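Local coordinates for protein phenolic acid decarboxylase (Sedimentibacter hydroxybenzoicus, PDB 7AE5) that catalyses the reversible, non-oxidative decarboxylation of 4-hydroxybenzoate and 3,4-dihydroxybenzoate as an oxygen-sensitive enzyme of the UbiD family, with prenylated FMN and manganese as cofactors, at residues A204-N209 / A255-V260; V259-H264 / D295-R300; S382-V387 / T436-D441. All blocks are in the same frame, centred on the assembly; numbering follows the deposited sequence.

Contacts 1 and 2 are successive joins in one antiparallel sheet of the Rift-related, FMN-binding domain: strand 259-265 pairs with strand 201-207 on one side and with strand 287-299 on the other. Their centres lie about 8 Å apart, and Val259 and Val260 belong to both. The contact 1 side is closer to the predicted cofactor site, the side chain of Thr206 lying about 6 Å from that of Val164, whereas that of Val260 is about 11 Å from it. Contact 3 belongs to the C-terminal domain, across the centre of the chain, with its centre about 40 Å from contact 1 and about 45 Å from contact 2; its rubidium ion lies away from the cofactor site.

Contact 1: residues A204-N209 / A255-V260; sequences AITIGN and AGSEVV
Ile207 and Val259 form an antiparallel hydrogen-bonded pair in which Ile207 N reaches Val259 O at 2.8 Å and Val259 N returns a bond to Ile207 O, and the neighbouring Thr206 and Val260 form the non-hydrogen-bonded pair. Beyond the strand the pairing runs on for one step, as Glu258 N donates to Gly208 O at 2.9 Å. Glu258 and Val259 both stand opposite Ile207, a classic beta bulge at the start of strand 259-265 in the Rift-related domain of this UbiD enzyme. The bulge fits round Gly208, whose phi is positive (75°): Glu258 CG packs directly on the backbone, 4.0 Å from Gly208 CA. From there the Glu258 chain bends away at chi2, and its carboxylate forms a salt bridge with Arg9 and accepts a bond from the backbone N of Ile304. On the face of Ile207 and Val259 the two beta-branched side chains meet at their roots, CB to CB at 4.1 Å, with Leu129 and Ile128 packed against them. Next to Thr206, at the end of the strand, the loop residues Ser257 and Asn209 form a run of hydrogen bonds. Ser257 OG donates to Asn209 OD1 at 2.6 Å, arriving in the plane of the amide carbonyl, and is also hydrogen-bonded to Pro254 O, so two acceptors share its one proton. Asn209 ND2 turns back to Thr206 OG1 at 3.1 Å. The amide is thereby held at both of its polar ends. Asn209 CG lies anti to its own carbonyl carbon (chi1 -71°), which directs it back toward Thr206 and Ser257. Thr206 OG1 is also bonded to Ser147 O on the adjoining strand 147-150, and Thr206 CB lies 3.7 Å from Ser257 OG.

Contact 2: residues V259-H264 / D295-R300; sequences VVLEGH and DRITHR
Strands 259-264 and 295-299 run antiparallel, their axes 4.6 Å apart at closest approach, with Val260-Thr298 and Glu262-Arg296 as hydrogen-bonded pairs and Val259-His299 and Leu261-Ile297 as non-hydrogen-bonded ones. A classic beta bulge interrupts the ladder at Glu262: Asp295 and Arg296 both face this residue, whose O accepts from Asp295 N at 2.8 Å and from Arg296 N at 3.0 Å. This pairing lies within the antiparallel sheet of the Rift-related domain, strand 201-207 flanking 259-264 on its other edge. On one face Leu261 and Ile297 lie side by side and point the same way, Leu261 CD2 reaching Ile297 CG1 at 3.5 Å; Val259 CG2 touches His299 CB farther along. Ile205 and Ile207 back this apolar row on one flank and Ile119 on the other. On the opposite face Val260 and Thr298 also run alongside each other, Val260 CB resting 3.3 Å from Thr298 OG1. That hydroxyl sits between its own backbone N and carbonyl carbon (chi1 84°) and is bonded to Cys114 O. Glu262, extended beyond CG, sends its buried carboxylate across Thr298 CG2 to the backbone N atoms of Asp246 and Leu247, while Arg296 makes a salt bridge with Asp246. Beyond the bulge the planes of the His264 ring and the Asp295 carboxylate are inclined by 20°; OD2 lies at the edge of the ring, near its plane, and His264 ND1 donates at 2.7 Å to the syn lone pair of Asp295 OD2.

Contact 3: residues S382-V387 / T436-D441; sequences SKIVIV and TKMIID. With RB (rubidium ion), chain Q.
Ile384 and Met438 lie side by side on one face of a parallel strand pair and point the same way, and Ile386 and Ile440 repeat the arrangement two residues on. Met438 CG stands anti to the backbone N (chi1 -163°); the chain then folds at its last torsion, and the methyl CE is set against Ile384, 3.6 Å from CG1 and 3.8 Å from CD1. The second pair meets more loosely, Ile440 CD1 lying 4.1 Å from Ile386 CG1. Val385 and Ile439 occupy the other face. The two strand axes are 11° from parallel, and the bonds alternate as in a regular parallel ladder: Met438 N to Lys383 O, Val385 N to Met438 O, Ile440 N to Val385 O and Val387 N to Ile440 O. Before the ladder the Lys437 chain is bent at chi2, which sets CD beside Ser382 O (3.2 Å); from there the extended end brings NZ to the same oxygen at 2.7 Å, well above the carbonyl plane. The same NZ is bonded to the carbonyls of Met379 and Pro421 and to His435 ND1; with four acceptors round three hydrogens at least one bond must be shared, a setting that would suit a charged ammonium. At the far end Asp441 O binds a rubidium ion at 2.5 Å; a water on the ion donates to Asp441 OD2 at 2.6 Å, and Asp413, Arg407 and Thr443 contribute further ligands. The pair lies inside the five-stranded mixed sheet of the C-terminal domain, between strands 352-357 and 414-421. Helix 364-372 packs on the face of Val387 and Ile439, whereas the face of Ile384 and Met438 meets Leu404 and Val414 of a second subunit.

Contact 1: residues A204-N209 / A255-V260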
ATOM      1  N   ALA C 204     -24.530 -31.244 -35.814  1.00 55.74           N
ATOM      2  CA  ALA C 204     -25.786 -30.650 -36.244  1.00 54.01           C
ATOM      3  C   ALA C 204     -25.862 -29.222 -35.725  1.00 52.90           C
ATOM      4  O   ALA C 204     -25.546 -28.958 -34.561  1.00 55.12           O
ATOM      5  CB  ALA C 204     -26.988 -31.456 -35.748  1.00 56.88           C
ATOM      6  N   ILE C 205     -26.271 -28.304 -36.594  1.00 54.25           N
ATOM      7  CA  ILE C 205     -26.340 -26.881 -36.277  1.00 53.10           C
ATOM      8  C   ILE C 205     -27.799 -26.460 -36.389  1.00 54.70           C
ATOM      9  O   ILE C 205     -28.350 -26.405 -37.495  1.00 54.78           O
ATOM     10  CB  ILE C 205     -25.449 -26.044 -37.205  1.00 50.19           C
ATOM     11  CG1 ILE C 205     -23.991 -26.489 -37.093  1.00 49.60           C
ATOM     12  CG2 ILE C 205     -25.573 -24.568 -36.881  1.00 49.24           C
ATOM     13  CD1 ILE C 205     -23.118 -25.980 -38.216  1.00 48.16           C
ATOM     14  N   THR C 206     -28.424 -26.168 -35.252  1.00 58.89           N
ATOM     15  CA  THR C 206     -29.831 -25.793 -35.214  1.00 61.19           C
ATOM     16  C   THR C 206     -29.975 -24.289 -35.022  1.00 61.03           C
ATOM     17  O   THR C 206     -29.287 -23.686 -34.191  1.00 58.86           O
ATOM     18  CB  THR C 206     -30.570 -26.534 -34.097  1.00 63.87           C
ATOM     19  OG1 THR C 206     -30.156 -26.024 -32.823  1.00 64.81           O
ATOM     20  CG2 THR C 206     -30.276 -28.027 -34.166  1.00 64.40           C
ATOM     21  N   ILE C 207     -30.877 -23.689 -35.799  1.00 55.74           N
ATOM     22  CA  ILE C 207     -31.108 -22.250 -35.803  1.00 54.47           C
ATOM     23  C   ILE C 207     -32.593 -21.998 -35.590  1.00 56.39           C
ATOM     24  O   ILE C 207     -33.438 -22.689 -36.172  1.00 58.56           O
ATOM     25  CB  ILE C 207     -30.627 -21.606 -37.122  1.00 53.76           C
ATOM     26  CG1 ILE C 207     -29.155 -21.945 -37.376  1.00 50.25           C
ATOM     27  CG2 ILE C 207     -30.834 -20.099 -37.096  1.00 53.13           C
ATOM     28  CD1 ILE C 207     -28.709 -21.716 -38.804  1.00 49.49           C
ATOM     29  N   GLY C 208     -32.912 -21.012 -34.754  1.00 52.12           N
ATOM     30  CA  GLY C 208     -34.296 -20.690 -34.459  1.00 53.09           C
ATOM     31  C   GLY C 208     -34.932 -21.695 -33.520  1.00 54.15           C
ATOM     32  O   GLY C 208     -35.576 -22.647 -33.967  1.00 55.68           O
ATOM     33  N   ASN C 209     -34.768 -21.489 -32.216  1.00 56.32           N
ATOM     34  CA  ASN C 209     -35.143 -22.488 -31.230  1.00 57.17           C
ATOM     35  C   ASN C 209     -35.992 -21.878 -30.125  1.00 57.21           C
ATOM     36  O   ASN C 209     -36.073 -20.657 -29.965  1.00 56.30           O
ATOM     37  CB  ASN C 209     -33.904 -23.144 -30.602  1.00 56.46           C
ATOM     38  CG  ASN C 209     -33.180 -24.063 -31.561  1.00 56.96           C
ATOM     39  OD1 ASN C 209     -33.725 -25.077 -31.999  1.00 58.19           O
ATOM     40  ND2 ASN C 209     -31.940 -23.720 -31.888  1.00 57.27           N
ATOM     41  N   ALA C 255     -37.259 -30.740 -32.035  1.00 78.26           N
ATOM     42  CA  ALA C 255     -38.255 -31.003 -33.084  1.00 79.90           C
ATOM     43  C   ALA C 255     -38.668 -29.722 -33.789  1.00 79.25           C
ATOM     44  O   ALA C 255     -38.918 -29.742 -34.994  1.00 79.91           O
ATOM     45  CB  ALA C 255     -39.470 -31.716 -32.489  1.00 81.89           C
ATOM     46  N   GLY C 256     -38.675 -28.595 -33.079  1.00 69.79           N
ATOM     47  CA  GLY C 256     -39.216 -27.361 -33.606  1.00 69.38           C
ATOM     48  C   GLY C 256     -38.236 -26.331 -34.127  1.00 67.49           C
ATOM     49  O   GLY C 256     -38.641 -25.182 -34.336  1.00 67.01           O
ATOM     50  N   SER C 257     -36.974 -26.690 -34.353  1.00 62.35           N
ATOM     51  CA  SER C 257     -36.031 -25.726 -34.903  1.00 60.64           C
ATOM     52  C   SER C 257     -36.482 -25.237 -36.270  1.00 61.16           C
ATOM     53  O   SER C 257     -37.012 -25.998 -37.085  1.00 62.67           O
ATOM     54  CB  SER C 257     -34.639 -26.334 -35.021  1.00 59.75           C
ATOM     55  OG  SER C 257     -34.246 -26.918 -33.799  1.00 59.53           O
ATOM     56  N   GLU C 258     -36.244 -23.953 -36.521  1.00 60.22           N
ATOM     57  CA  GLU C 258     -36.570 -23.394 -37.824  1.00 60.62           C
ATOM     58  C   GLU C 258     -35.665 -23.965 -38.906  1.00 60.47           C
ATOM     59  O   GLU C 258     -36.125 -24.251 -40.016  1.00 61.61           O
ATOM     60  CB  GLU C 258     -36.467 -21.874 -37.775  1.00 59.37           C
ATOM     61  CG  GLU C 258     -37.443 -21.231 -36.806  1.00 59.62           C
ATOM     62  CD  GLU C 258     -38.736 -20.821 -37.475  1.00 61.08           C
ATOM     63  OE1 GLU C 258     -38.859 -21.007 -38.702  1.00 61.86           O
ATOM     64  OE2 GLU C 258     -39.627 -20.302 -36.775  1.00 61.48           O
ATOM     65  N   VAL C 259     -34.379 -24.138 -38.603  1.00 56.17           N
ATOM     66  CA  VAL C 259     -33.396 -24.645 -39.556  1.00 55.87           C
ATOM     67  C   VAL C 259     -32.476 -25.616 -38.827  1.00 55.46           C
ATOM     68  O   VAL C 259     -32.087 -25.375 -37.680  1.00 54.50           O
ATOM     69  CB  VAL C 259     -32.580 -23.500 -40.199  1.00 54.39           C
ATOM     70  CG1 VAL C 259     -31.555 -24.048 -41.178  1.00 54.11           C
ATOM     71  CG2 VAL C 259     -33.490 -22.499 -40.897  1.00 54.87           C
ATOM     72  N   VAL C 260     -32.135 -26.720 -39.489  1.00 59.69           N
ATOM     73  CA  VAL C 260     -31.163 -27.681 -38.979  1.00 59.42           C
ATOM     74  C   VAL C 260     -30.106 -27.901 -40.053  1.00 58.92           C
ATOM     75  O   VAL C 260     -30.438 -28.212 -41.201  1.00 59.85           O
ATOM     76  CB  VAL C 260     -31.817 -29.019 -38.585  1.00 61.16           C
ATOM     77  CG1 VAL C 260     -30.766 -29.987 -38.063  1.00 60.93           C
ATOM     78  CG2 VAL C 260     -32.904 -28.797 -37.543  1.00 61.73           C
TER

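Contact 2: residues V259-H264 / D295-R300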
ATOM      1  N   VAL C 259     -34.379 -24.138 -38.603  1.00 56.17           N
ATOM      2  CA  VAL C 259     -33.396 -24.645 -39.556  1.00 55.87           C
ATOM      3  C   VAL C 259     -32.476 -25.616 -38.827  1.00 55.46           C
ATOM      4  O   VAL C 259     -32.087 -25.375 -37.680  1.00 54.50           O
ATOM      5  CB  VAL C 259     -32.580 -23.500 -40.199  1.00 54.39           C
ATOM      6  CG1 VAL C 259     -31.555 -24.048 -41.178  1.00 54.11           C
ATOM      7  CG2 VAL C 259     -33.490 -22.499 -40.897  1.00 54.87           C
ATOM      8  N   VAL C 260     -32.135 -26.720 -39.489  1.00 59.69           N
ATOM      9  CA  VAL C 260     -31.163 -27.681 -38.979  1.00 59.42           C
ATOM     10  C   VAL C 260     -30.106 -27.901 -40.053  1.00 58.92           C
ATOM     11  O   VAL C 260     -30.438 -28.212 -41.201  1.00 59.85           O
ATOM     12  CB  VAL C 260     -31.817 -29.019 -38.585  1.00 61.16           C
ATOM     13  CG1 VAL C 260     -30.766 -29.987 -38.063  1.00 60.93           C
ATOM     14  CG2 VAL C 260     -32.904 -28.797 -37.543  1.00 61.73           C
ATOM     15  N   LEU C 261     -28.841 -27.736 -39.681  1.00 60.63           N
ATOM     16  CA  LEU C 261     -27.714 -27.902 -40.596  1.00 60.75           C
ATOM     17  C   LEU C 261     -26.949 -29.153 -40.180  1.00 61.85           C
ATOM     18  O   LEU C 261     -26.184 -29.130 -39.212  1.00 62.41           O
ATOM     19  CB  LEU C 261     -26.811 -26.673 -40.583  1.00 60.28           C
ATOM     20  CG  LEU C 261     -27.472 -25.316 -40.817  1.00 59.24           C
ATOM     21  CD1 LEU C 261     -26.419 -24.229 -40.949  1.00 58.77           C
ATOM     22  CD2 LEU C 261     -28.344 -25.364 -42.054  1.00 58.63           C
ATOM     23  N   GLU C 262     -27.155 -30.242 -40.913  1.00 63.26           N
ATOM     24  CA  GLU C 262     -26.440 -31.483 -40.656  1.00 64.28           C
ATOM     25  C   GLU C 262     -25.180 -31.528 -41.509  1.00 64.35           C
ATOM     26  O   GLU C 262     -25.236 -31.323 -42.726  1.00 63.75           O
ATOM     27  CB  GLU C 262     -27.332 -32.690 -40.945  1.00 65.04           C
ATOM     28  CG  GLU C 262     -28.619 -32.695 -40.137  1.00 65.98           C
ATOM     29  CD  GLU C 262     -29.497 -33.893 -40.436  1.00 68.13           C
ATOM     30  OE1 GLU C 262     -28.974 -34.899 -40.961  1.00 68.86           O
ATOM     31  OE2 GLU C 262     -30.710 -33.829 -40.143  1.00 69.15           O
ATOM     32  N   GLY C 263     -24.049 -31.781 -40.868  1.00 61.61           N
ATOM     33  CA  GLY C 263     -22.796 -31.809 -41.582  1.00 61.63           C
ATOM     34  C   GLY C 263     -21.698 -32.444 -40.762  1.00 62.60           C
ATOM     35  O   GLY C 263     -21.959 -33.199 -39.825  1.00 63.40           O
ATOM     36  N   HIS C 264     -20.458 -32.122 -41.124  1.00 57.40           N
ATOM     37  CA  HIS C 264     -19.307 -32.724 -40.472  1.00 58.26           C
ATOM     38  C   HIS C 264     -18.118 -31.779 -40.528  1.00 57.75           C
ATOM     39  O   HIS C 264     -17.951 -31.021 -41.487  1.00 56.79           O
ATOM     40  CB  HIS C 264     -18.928 -34.062 -41.119  1.00 58.94           C
ATOM     41  CG  HIS C 264     -18.484 -33.939 -42.544  1.00 58.31           C
ATOM     42  ND1 HIS C 264     -19.328 -34.166 -43.610  1.00 57.87           N
ATOM     43  CD2 HIS C 264     -17.283 -33.613 -43.081  1.00 58.02           C
ATOM     44  CE1 HIS C 264     -18.668 -33.988 -44.740  1.00 57.37           C
ATOM     45  NE2 HIS C 264     -17.424 -33.651 -44.447  1.00 57.42           N
ATOM     46  N   ASP C 295     -23.883 -31.199 -45.134  1.00 65.24           N
ATOM     47  CA  ASP C 295     -24.319 -32.299 -45.986  1.00 65.62           C
ATOM     48  C   ASP C 295     -25.820 -32.304 -46.240  1.00 66.87           C
ATOM     49  O   ASP C 295     -26.259 -32.809 -47.280  1.00 68.07           O
ATOM     50  CB  ASP C 295     -23.909 -33.639 -45.367  1.00 66.62           C
ATOM     51  CG  ASP C 295     -22.410 -33.759 -45.171  1.00 67.08           C
ATOM     52  OD1 ASP C 295     -21.680 -33.823 -46.182  1.00 66.86           O
ATOM     53  OD2 ASP C 295     -21.963 -33.793 -44.004  1.00 67.67           O
ATOM     54  N   ARG C 296     -26.617 -31.756 -45.325  1.00 63.26           N
ATOM     55  CA  ARG C 296     -28.059 -31.708 -45.518  1.00 64.61           C
ATOM     56  C   ARG C 296     -28.645 -30.583 -44.678  1.00 63.84           C
ATOM     57  O   ARG C 296     -28.164 -30.296 -43.579  1.00 62.79           O
ATOM     58  CB  ARG C 296     -28.725 -33.042 -45.156  1.00 66.45           C
ATOM     59  CG  ARG C 296     -30.223 -33.076 -45.423  1.00 68.05           C
ATOM     60  CD  ARG C 296     -30.888 -34.252 -44.735  1.00 69.73           C
ATOM     61  NE  ARG C 296     -30.652 -35.504 -45.445  1.00 71.04           N
ATOM     62  CZ  ARG C 296     -31.610 -36.325 -45.855  1.00 73.07           C
ATOM     63  NH1 ARG C 296     -32.888 -36.060 -45.637  1.00 74.07           N
ATOM     64  NH2 ARG C 296     -31.277 -37.443 -46.494  1.00 74.17           N
ATOM     65  N   ILE C 297     -29.687 -29.951 -45.214  1.00 66.09           N
ATOM     66  CA  ILE C 297     -30.444 -28.919 -44.518  1.00 65.69           C
ATOM     67  C   ILE C 297     -31.883 -29.393 -44.386  1.00 67.54           C
ATOM     68  O   ILE C 297     -32.499 -29.805 -45.375  1.00 68.92           O
ATOM     69  CB  ILE C 297     -30.388 -27.569 -45.257  1.00 64.75           C
ATOM     70  CG1 ILE C 297     -28.995 -26.953 -45.147  1.00 62.82           C
ATOM     71  CG2 ILE C 297     -31.438 -26.611 -44.704  1.00 64.84           C
ATOM     72  CD1 ILE C 297     -28.806 -25.724 -46.009  1.00 62.00           C
ATOM     73  N   THR C 298     -32.413 -29.347 -43.165  1.00 75.77           N
ATOM     74  CA  THR C 298     -33.824 -29.597 -42.900  1.00 77.40           C
ATOM     75  C   THR C 298     -34.400 -28.377 -42.196  1.00 76.67           C
ATOM     76  O   THR C 298     -33.822 -27.896 -41.216  1.00 75.29           O
ATOM     77  CB  THR C 298     -34.025 -30.851 -42.042  1.00 78.52           C
ATOM     78  OG1 THR C 298     -33.878 -30.516 -40.657  1.00 77.58           O
ATOM     79  CG2 THR C 298     -33.011 -31.925 -42.411  1.00 78.60           C
ATOM     80  N   HIS C 299     -35.529 -27.876 -42.692  1.00 65.20           N
ATOM     81  CA  HIS C 299     -36.062 -26.624 -42.175  1.00 64.54           C
ATOM     82  C   HIS C 299     -37.581 -26.611 -42.266  1.00 66.31           C
ATOM     83  O   HIS C 299     -38.179 -27.296 -43.102  1.00 67.93           O
ATOM     84  CB  HIS C 299     -35.477 -25.421 -42.926  1.00 63.21           C
ATOM     85  CG  HIS C 299     -35.942 -25.306 -44.345  1.00 64.23           C
ATOM     86  ND1 HIS C 299     -37.131 -24.702 -44.693  1.00 65.30           N
ATOM     87  CD2 HIS C 299     -35.376 -25.717 -45.504  1.00 64.39           C
ATOM     88  CE1 HIS C 299     -37.276 -24.742 -46.005  1.00 66.09           C
ATOM     89  NE2 HIS C 299     -36.226 -25.355 -46.522  1.00 65.54           N
ATOM     90  N   ARG C 300     -38.194 -25.818 -41.390  1.00 63.88           N
ATOM     91  CA  ARG C 300     -39.629 -25.596 -41.427  1.00 65.43           C
ATOM     92  C   ARG C 300     -39.995 -24.746 -42.643  1.00 65.74           C
ATOM     93  O   ARG C 300     -39.142 -24.132 -43.285  1.00 64.51           O
ATOM     94  CB  ARG C 300     -40.096 -24.911 -40.143  1.00 64.92           C
ATOM     95  CG  ARG C 300     -39.552 -25.537 -38.870  1.00 64.26           C
ATOM     96  CD  ARG C 300     -40.047 -24.807 -37.634  1.00 63.78           C
ATOM     97  NE  ARG C 300     -41.487 -24.590 -37.666  1.00 65.36           N
ATOM     98  CZ  ARG C 300     -42.241 -24.404 -36.592  1.00 65.72           C
ATOM     99  NH1 ARG C 300     -41.723 -24.411 -35.375  1.00 64.62           N
ATOM    100  NH2 ARG C 300     -43.547 -24.203 -36.742  1.00 67.26           N
TER

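Contact 3: residues S382-V387 / T436-D441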
ATOM      1  N   SER C 382     -13.300 -13.939 -11.752  1.00 35.85           N
ATOM      2  CA  SER C 382     -13.888 -12.880 -10.940  1.00 35.55           C
ATOM      3  C   SER C 382     -12.795 -11.937 -10.455  1.00 35.95           C
ATOM      4  O   SER C 382     -11.972 -12.311  -9.614  1.00 35.89           O
ATOM      5  CB  SER C 382     -14.652 -13.491  -9.773  1.00 34.74           C
ATOM      6  OG  SER C 382     -15.847 -14.097 -10.231  1.00 34.37           O
ATOM      7  N   LYS C 383     -12.790 -10.712 -10.977  1.00 30.26           N
ATOM      8  CA  LYS C 383     -11.796  -9.710 -10.610  1.00 29.96           C
ATOM      9  C   LYS C 383     -12.320  -8.694  -9.603  1.00 29.18           C
ATOM     10  O   LYS C 383     -11.587  -8.301  -8.689  1.00 29.04           O
ATOM     11  CB  LYS C 383     -11.295  -8.979 -11.860  1.00 30.49           C
ATOM     12  CG  LYS C 383     -10.234  -7.931 -11.579  1.00 30.47           C
ATOM     13  CD  LYS C 383      -9.733  -7.291 -12.861  1.00 31.67           C
ATOM     14  CE  LYS C 383     -10.848  -6.556 -13.586  1.00 32.55           C
ATOM     15  NZ  LYS C 383     -10.394  -5.978 -14.881  1.00 34.50           N
ATOM     16  N   ILE C 384     -13.571  -8.265  -9.739  1.00 33.98           N
ATOM     17  CA  ILE C 384     -14.166  -7.272  -8.854  1.00 33.28           C
ATOM     18  C   ILE C 384     -15.329  -7.928  -8.126  1.00 32.90           C
ATOM     19  O   ILE C 384     -16.314  -8.333  -8.758  1.00 32.80           O
ATOM     20  CB  ILE C 384     -14.625  -6.024  -9.622  1.00 33.60           C
ATOM     21  CG1 ILE C 384     -13.438  -5.402 -10.359  1.00 34.59           C
ATOM     22  CG2 ILE C 384     -15.253  -5.018  -8.668  1.00 33.39           C
ATOM     23  CD1 ILE C 384     -13.806  -4.245 -11.256  1.00 36.17           C
ATOM     24  N   VAL C 385     -15.217  -8.033  -6.806  1.00 33.02           N
ATOM     25  CA  VAL C 385     -16.198  -8.724  -5.977  1.00 32.80           C
ATOM     26  C   VAL C 385     -16.722  -7.744  -4.938  1.00 32.69           C
ATOM     27  O   VAL C 385     -15.963  -7.276  -4.079  1.00 33.01           O
ATOM     28  CB  VAL C 385     -15.598  -9.967  -5.301  1.00 33.27           C
ATOM     29  CG1 VAL C 385     -16.654 -10.686  -4.477  1.00 33.31           C
ATOM     30  CG2 VAL C 385     -14.996 -10.895  -6.342  1.00 33.54           C
ATOM     31  N   ILE C 386     -18.016  -7.444  -5.011  1.00 33.44           N
ATOM     32  CA  ILE C 386     -18.690  -6.557  -4.070  1.00 33.77           C
ATOM     33  C   ILE C 386     -19.638  -7.395  -3.228  1.00 34.34           C
ATOM     34  O   ILE C 386     -20.438  -8.168  -3.770  1.00 34.53           O
ATOM     35  CB  ILE C 386     -19.450  -5.434  -4.796  1.00 34.15           C
ATOM     36  CG1 ILE C 386     -18.519  -4.685  -5.752  1.00 34.14           C
ATOM     37  CG2 ILE C 386     -20.082  -4.480  -3.793  1.00 34.55           C
ATOM     38  CD1 ILE C 386     -19.246  -3.844  -6.773  1.00 35.11           C
ATOM     39  N   VAL C 387     -19.552  -7.247  -1.909  1.00 29.79           N
ATOM     40  CA  VAL C 387     -20.416  -7.959  -0.975  1.00 30.95           C
ATOM     41  C   VAL C 387     -21.324  -6.947  -0.293  1.00 31.29           C
ATOM     42  O   VAL C 387     -20.848  -5.946   0.255  1.00 31.12           O
ATOM     43  CB  VAL C 387     -19.606  -8.757   0.060  1.00 32.06           C
ATOM     44  CG1 VAL C 387     -20.531  -9.645   0.872  1.00 33.76           C
ATOM     45  CG2 VAL C 387     -18.537  -9.589  -0.633  1.00 31.55           C
ATOM     46  N   THR C 436      -5.067  -8.978 -10.606  1.00 34.30           N
ATOM     47  CA  THR C 436      -4.997  -8.370  -9.288  1.00 33.99           C
ATOM     48  C   THR C 436      -6.441  -8.193  -8.840  1.00 33.44           C
ATOM     49  O   THR C 436      -7.190  -7.420  -9.444  1.00 33.24           O
ATOM     50  CB  THR C 436      -4.244  -7.045  -9.314  1.00 34.13           C
ATOM     51  OG1 THR C 436      -2.841  -7.299  -9.429  1.00 34.57           O
ATOM     52  CG2 THR C 436      -4.497  -6.292  -8.038  1.00 33.78           C
ATOM     53  N   LYS C 437      -6.841  -8.940  -7.817  1.00 39.34           N
ATOM     54  CA  LYS C 437      -8.239  -8.980  -7.415  1.00 39.92           C
ATOM     55  C   LYS C 437      -8.596  -7.774  -6.557  1.00 35.72           C
ATOM     56  O   LYS C 437      -7.753  -7.212  -5.851  1.00 30.40           O
ATOM     57  CB  LYS C 437      -8.540 -10.265  -6.642  1.00 36.17           C
ATOM     58  CG  LYS C 437      -8.145 -11.545  -7.359  1.00 38.72           C
ATOM     59  CD  LYS C 437      -9.029 -11.823  -8.559  1.00 45.55           C
ATOM     60  CE  LYS C 437      -8.832 -13.244  -9.067  1.00 45.49           C
ATOM     61  NZ  LYS C 437      -9.650 -13.524 -10.279  1.00 48.52           N
ATOM     62  N   MET C 438      -9.868  -7.383  -6.620  1.00 43.17           N
ATOM     63  CA  MET C 438     -10.400  -6.303  -5.798  1.00 39.95           C
ATOM     64  C   MET C 438     -11.639  -6.800  -5.072  1.00 39.17           C
ATOM     65  O   MET C 438     -12.642  -7.141  -5.707  1.00 43.31           O
ATOM     66  CB  MET C 438     -10.728  -5.064  -6.636  1.00 43.07           C
ATOM     67  CG  MET C 438     -10.897  -3.807  -5.794  1.00 38.82           C
ATOM     68  SD  MET C 438     -11.443  -2.338  -6.688  1.00 40.99           S
ATOM     69  CE  MET C 438     -11.751  -2.998  -8.319  1.00 47.61           C
ATOM     70  N   ILE C 439     -11.563  -6.847  -3.746  1.00 33.68           N
ATOM     71  CA  ILE C 439     -12.684  -7.213  -2.890  1.00 32.21           C
ATOM     72  C   ILE C 439     -13.185  -5.951  -2.206  1.00 31.45           C
ATOM     73  O   ILE C 439     -12.396  -5.203  -1.617  1.00 28.77           O
ATOM     74  CB  ILE C 439     -12.279  -8.273  -1.850  1.00 28.00           C
ATOM     75  CG1 ILE C 439     -11.738  -9.526  -2.537  1.00 28.53           C
ATOM     76  CG2 ILE C 439     -13.453  -8.617  -0.951  1.00 27.03           C
ATOM     77  CD1 ILE C 439     -11.171 -10.538  -1.564  1.00 24.86           C
ATOM     78  N   ILE C 440     -14.492  -5.714  -2.282  1.00 31.11           N
ATOM     79  CA  ILE C 440     -15.116  -4.539  -1.685  1.00 31.00           C
ATOM     80  C   ILE C 440     -16.163  -5.019  -0.692  1.00 29.70           C
ATOM     81  O   ILE C 440     -17.136  -5.680  -1.077  1.00 31.20           O
ATOM     82  CB  ILE C 440     -15.744  -3.622  -2.745  1.00 35.26           C
ATOM     83  CG1 ILE C 440     -14.687  -3.173  -3.755  1.00 36.55           C
ATOM     84  CG2 ILE C 440     -16.388  -2.410  -2.092  1.00 34.60           C
ATOM     85  CD1 ILE C 440     -15.246  -2.347  -4.886  1.00 40.86           C
ATOM     86  N   ASP C 441     -15.969  -4.686   0.585  1.00 42.39           N
ATOM     87  CA  ASP C 441     -16.879  -5.105   1.648  1.00 41.97           C
ATOM     88  C   ASP C 441     -17.864  -3.970   1.934  1.00 43.74           C
ATOM     89  O   ASP C 441     -17.705  -3.178   2.870  1.00 43.43           O
ATOM     90  CB  ASP C 441     -16.093  -5.517   2.893  1.00 39.87           C
ATOM     91  CG  ASP C 441     -16.990  -5.803   4.085  1.00 40.87           C
ATOM     92  OD1 ASP C 441     -18.179  -6.120   3.870  1.00 42.27           O
ATOM     93  OD2 ASP C 441     -16.505  -5.723   5.234  1.00 40.82           O
TER
HETATM   94 RB    RB Q 501     -18.126  -2.405   5.160  1.00 48.64          RB
HETATM   95  O   HOH W   1     -17.550  -4.066   6.870  1.00 33.84           O